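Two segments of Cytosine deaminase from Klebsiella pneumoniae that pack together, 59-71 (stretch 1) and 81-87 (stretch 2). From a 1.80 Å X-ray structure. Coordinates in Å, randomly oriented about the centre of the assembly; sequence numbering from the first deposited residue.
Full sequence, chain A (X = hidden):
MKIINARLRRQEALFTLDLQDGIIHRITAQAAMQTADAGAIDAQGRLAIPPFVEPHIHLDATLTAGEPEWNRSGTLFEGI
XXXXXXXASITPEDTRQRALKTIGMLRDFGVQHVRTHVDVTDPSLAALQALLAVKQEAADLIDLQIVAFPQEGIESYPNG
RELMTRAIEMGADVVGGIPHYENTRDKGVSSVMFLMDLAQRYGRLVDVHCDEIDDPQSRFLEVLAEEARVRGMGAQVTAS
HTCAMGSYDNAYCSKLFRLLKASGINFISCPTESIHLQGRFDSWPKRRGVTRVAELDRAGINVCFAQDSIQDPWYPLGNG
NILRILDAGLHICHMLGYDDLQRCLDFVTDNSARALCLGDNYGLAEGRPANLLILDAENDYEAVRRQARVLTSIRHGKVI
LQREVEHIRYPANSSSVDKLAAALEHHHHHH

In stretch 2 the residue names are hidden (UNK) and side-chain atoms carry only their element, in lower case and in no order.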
# COMPACT_ATOMS: atom_id res chain seq x y z
N LEU A 59 -12.03 17.14 4.46
CA LEU A 59 -11.13 18.19 4.96
C LEU A 59 -11.57 18.80 6.29
O LEU A 59 -10.75 19.35 7.02
CB LEU A 59 -10.96 19.31 3.93
CG LEU A 59 -10.15 18.91 2.70
CD1 LEU A 59 -10.01 20.08 1.75
CD2 LEU A 59 -8.79 18.37 3.12
N ASP A 60 -12.86 18.71 6.62
CA ASP A 60 -13.30 19.26 7.90
C ASP A 60 -12.74 18.45 9.08
O ASP A 60 -12.45 19.01 10.14
CB ASP A 60 -14.83 19.42 7.98
CG ASP A 60 -15.58 18.10 7.85
OD1 ASP A 60 -16.74 18.06 8.31
OD2 ASP A 60 -15.04 17.12 7.29
N ALA A 61 -12.56 17.15 8.87
CA ALA A 61 -12.13 16.25 9.94
C ALA A 61 -10.64 15.95 9.91
O ALA A 61 -10.12 15.30 10.82
CB ALA A 61 -12.93 14.95 9.90
N THR A 62 -9.95 16.42 8.88
CA THR A 62 -8.54 16.08 8.72
C THR A 62 -7.66 16.53 9.91
O THR A 62 -7.90 17.58 10.50
CB THR A 62 -7.98 16.64 7.38
OG1 THR A 62 -6.69 16.07 7.13
CG2 THR A 62 -7.87 18.16 7.45
N LEU A 63 -6.68 15.70 10.26
CA LEU A 63 -5.70 16.02 11.30
C LEU A 63 -6.33 16.13 12.70
O LEU A 63 -5.82 16.86 13.54
CB LEU A 63 -4.93 17.31 10.98
CG LEU A 63 -4.41 17.44 9.55
CD1 LEU A 63 -3.62 18.73 9.36
CD2 LEU A 63 -3.55 16.23 9.20
N THR A 64 -7.42 15.41 12.93
CA THR A 64 -8.08 15.44 14.25
C THR A 64 -8.04 14.07 14.94
O THR A 64 -8.69 13.88 15.96
CB THR A 64 -9.56 15.89 14.18
OG1 THR A 64 -10.34 14.92 13.46
CG2 THR A 64 -9.70 17.25 13.52
N ALA A 65 -7.27 13.14 14.37
CA ALA A 65 -7.11 11.81 14.97
C ALA A 65 -6.70 11.88 16.46
O ALA A 65 -5.72 12.54 16.81
CB ALA A 65 -6.09 11.00 14.19
N GLY A 66 -7.48 11.20 17.30
CA GLY A 66 -7.21 11.11 18.73
C GLY A 66 -7.78 12.23 19.59
O GLY A 66 -7.54 12.27 20.81
N GLU A 67 -8.52 13.15 18.97
CA GLU A 67 -9.12 14.28 19.66
C GLU A 67 -10.62 14.11 19.78
O GLU A 67 -11.32 14.12 18.77
CB GLU A 67 -8.86 15.58 18.89
CG GLU A 67 -7.39 15.90 18.64
CD GLU A 67 -7.19 17.11 17.73
OE1 GLU A 67 -8.19 17.65 17.21
OE2 GLU A 67 -6.02 17.52 17.54
N PRO A 68 -11.15 13.97 21.01
CA PRO A 68 -10.45 13.96 22.30
C PRO A 68 -10.01 12.54 22.69
O PRO A 68 -9.29 12.36 23.66
CB PRO A 68 -11.53 14.47 23.26
CG PRO A 68 -12.79 13.94 22.69
CD PRO A 68 -12.61 13.94 21.18
N GLU A 69 -10.45 11.54 21.93
CA GLU A 69 -9.94 10.19 22.14
C GLU A 69 -9.88 9.40 20.83
O GLU A 69 -10.37 9.86 19.80
CB GLU A 69 -10.73 9.44 23.22
CG GLU A 69 -12.21 9.29 22.94
CD GLU A 69 -12.98 8.80 24.16
OE1 GLU A 69 -12.90 7.60 24.49
OE2 GLU A 69 -13.67 9.63 24.79
N TRP A 70 -9.28 8.22 20.90
CA TRP A 70 -9.03 7.42 19.71
C TRP A 70 -10.18 6.48 19.32
O TRP A 70 -10.94 6.03 20.18
CB TRP A 70 -7.74 6.61 19.89
CG TRP A 70 -6.52 7.45 19.83
CD1 TRP A 70 -5.89 8.07 20.88
CD2 TRP A 70 -5.77 7.80 18.66
NE1 TRP A 70 -4.80 8.77 20.42
CE2 TRP A 70 -4.70 8.62 19.06
CE3 TRP A 70 -5.91 7.49 17.30
CZ2 TRP A 70 -3.77 9.14 18.16
CZ3 TRP A 70 -4.98 8.00 16.40
CH2 TRP A 70 -3.93 8.81 16.84
N ASN A 71 -10.29 6.21 18.03
CA ASN A 71 -11.18 5.18 17.51
C ASN A 71 -10.54 3.81 17.78
O ASN A 71 -9.72 3.34 17.00
CB ASN A 71 -11.38 5.39 16.00
CG ASN A 71 -12.40 4.43 15.38
OD1 ASN A 71 -12.78 3.42 15.97
ND2 ASN A 71 -12.84 4.75 14.17
N UNK A 81 -18.94 8.43 16.27
CA UNK A 81 -19.02 8.81 17.69
C UNK A 81 -17.89 9.76 18.08
O UNK A 81 -18.12 10.77 18.76
o UNK A 81 -20.18 6.80 18.34
c UNK A 81 -18.98 8.01 20.08
c UNK A 81 -19.01 7.59 18.60
N UNK A 82 -16.68 9.45 17.65
CA UNK A 82 -15.51 10.25 18.01
C UNK A 82 -15.58 11.62 17.34
O UNK A 82 -15.22 12.63 17.94
c UNK A 82 -14.62 6.83 21.42
c UNK A 82 -14.21 9.55 17.60
c UNK A 82 -13.96 8.24 18.32
n UNK A 82 -15.50 7.74 21.83
n UNK A 82 -14.63 5.62 21.95
n UNK A 82 -13.72 7.13 20.49
c UNK A 82 -13.63 8.42 19.81
N UNK A 83 -16.05 11.64 16.10
CA UNK A 83 -16.20 12.88 15.35
C UNK A 83 -17.22 13.77 16.03
O UNK A 83 -17.04 14.99 16.12
n UNK A 83 -18.00 15.35 11.86
c UNK A 83 -14.74 15.28 13.30
c UNK A 83 -18.09 14.12 12.47
c UNK A 83 -16.20 17.11 11.70
c UNK A 83 -16.05 14.96 12.89
c UNK A 83 -16.92 13.83 13.12
c UNK A 83 -16.61 12.60 13.90
c UNK A 83 -16.76 15.89 12.10
c UNK A 83 -14.19 16.49 12.89
c UNK A 83 -14.92 17.39 12.10
N UNK A 84 -18.31 13.16 16.49
CA UNK A 84 -19.32 13.90 17.24
C UNK A 84 -18.73 14.59 18.48
O UNK A 84 -19.07 15.73 18.79
c UNK A 84 -20.47 12.96 17.63
o UNK A 84 -21.50 13.68 18.29
N UNK A 85 -17.84 13.91 19.19
CA UNK A 85 -17.13 14.52 20.32
C UNK A 85 -16.26 15.70 19.88
O UNK A 85 -16.18 16.72 20.57
c UNK A 85 -15.97 11.39 22.28
c UNK A 85 -16.94 12.37 21.67
n UNK A 85 -15.87 11.39 23.61
o UNK A 85 -15.29 10.66 21.57
c UNK A 85 -16.22 13.50 20.99
N UNK A 86 -15.57 15.52 18.75
CA UNK A 86 -14.65 16.52 18.23
C UNK A 86 -15.40 17.76 17.76
O UNK A 86 -14.88 18.88 17.85
c UNK A 86 -13.81 15.94 17.09
n UNK A 86 -9.74 20.13 16.19
c UNK A 86 -11.88 17.51 17.62
n UNK A 86 -11.95 20.21 16.79
c UNK A 86 -12.75 16.90 16.51
c UNK A 86 -10.82 19.53 16.69
n UNK A 86 -10.76 18.26 17.07
N UNK A 87 -16.62 17.56 17.26
CA UNK A 87 -17.42 18.67 16.74
C UNK A 87 -17.72 19.74 17.77
O UNK A 87 -17.96 20.89 17.41
c UNK A 87 -18.58 17.70 14.70
n UNK A 87 -21.83 15.99 13.64
c UNK A 87 -18.73 18.16 16.13
c UNK A 87 -19.56 16.59 14.39
c UNK A 87 -20.94 17.11 14.10

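Position 81 opens this part of the helix with three side-chain atoms: a carbon that carries one oxygen and one carbon. None reaches stretch 1. A branched CB with a hydroxyl and a methyl is threonine; stretch 1 does not constrain Thr81, and its hydroxyl is hydrogen-bonded elsewhere in the structure.

Position 82 has three carbons in a row, a nitrogen, then a carbon bearing two more nitrogens. The chain nitrogen meets the backbone O of Trp70, and the carboxylate of Glu69 lies over one face of the end group. That group is a guanidinium, so the residue is arginine. Its CA-to-CB bond points sideways, yet the long chain brings the charged end to stretch 1, where NE of Arg82 donates to O of Trp70 at 3.0 Å. OE1 of Glu69 is 3.7 Å from NH1 of Arg82, a long salt bridge in which no N-H points at the oxygen, so charge alone acts.

Position 83 holds one carbon followed by fused five- and six-membered rings with eight carbons and one nitrogen. The six-membered ring lies against Ala61. This is the indole of tryptophan. Although the CA-to-CB bond of Trp83 points away, the ring reaches back, and CB of Ala61 sits over its face, 3.8 Å from the centroid of the six-membered ring of Trp83, in a CH-pi contact.

Position 84 shows one carbon and one oxygen, out of reach of stretch 1: serine. The contact makes no demand on Ser84.

Position 85 has three carbons, the third carrying an oxygen and a nitrogen; they touch Pro68 and Glu69. The amide is that of glutamine, which can donate and accept at once: NE2 of Gln85 donates to OE2 of Glu69 at 3.1 Å, nearly straight, while OE1 of Gln85 accepts from NH2 of Arg82 at 2.9 Å. CB of Gln85 also packs 3.6 Å from CD of Pro68.

Position 86 repeats the pattern of position 82, its end meeting Glu67 and Thr64, so it is arginine. The CA-to-CB bond points sideways, but the long chain brings the guanidinium edge to Glu67: NE of Arg86 donates to OE1 of Glu67 at 2.6 Å within a salt bridge, and NH1 of Arg86 adds a weak bond to OE1 of Glu67 at 3.1 Å.

Position 87 has four carbons in a row ending in nitrogen, clear of stretch 1: lysine. The amine of Lys87 is hydrogen-bonded elsewhere.

The contact thus joins a helix to a loop folded through two type II turns. Trp83 packs against Ala61, while Arg82, Gln85 and Arg86 pair their donors with a carbonyl and two carboxylates.

Stretch 2, residues 81-87: TRWSQRK
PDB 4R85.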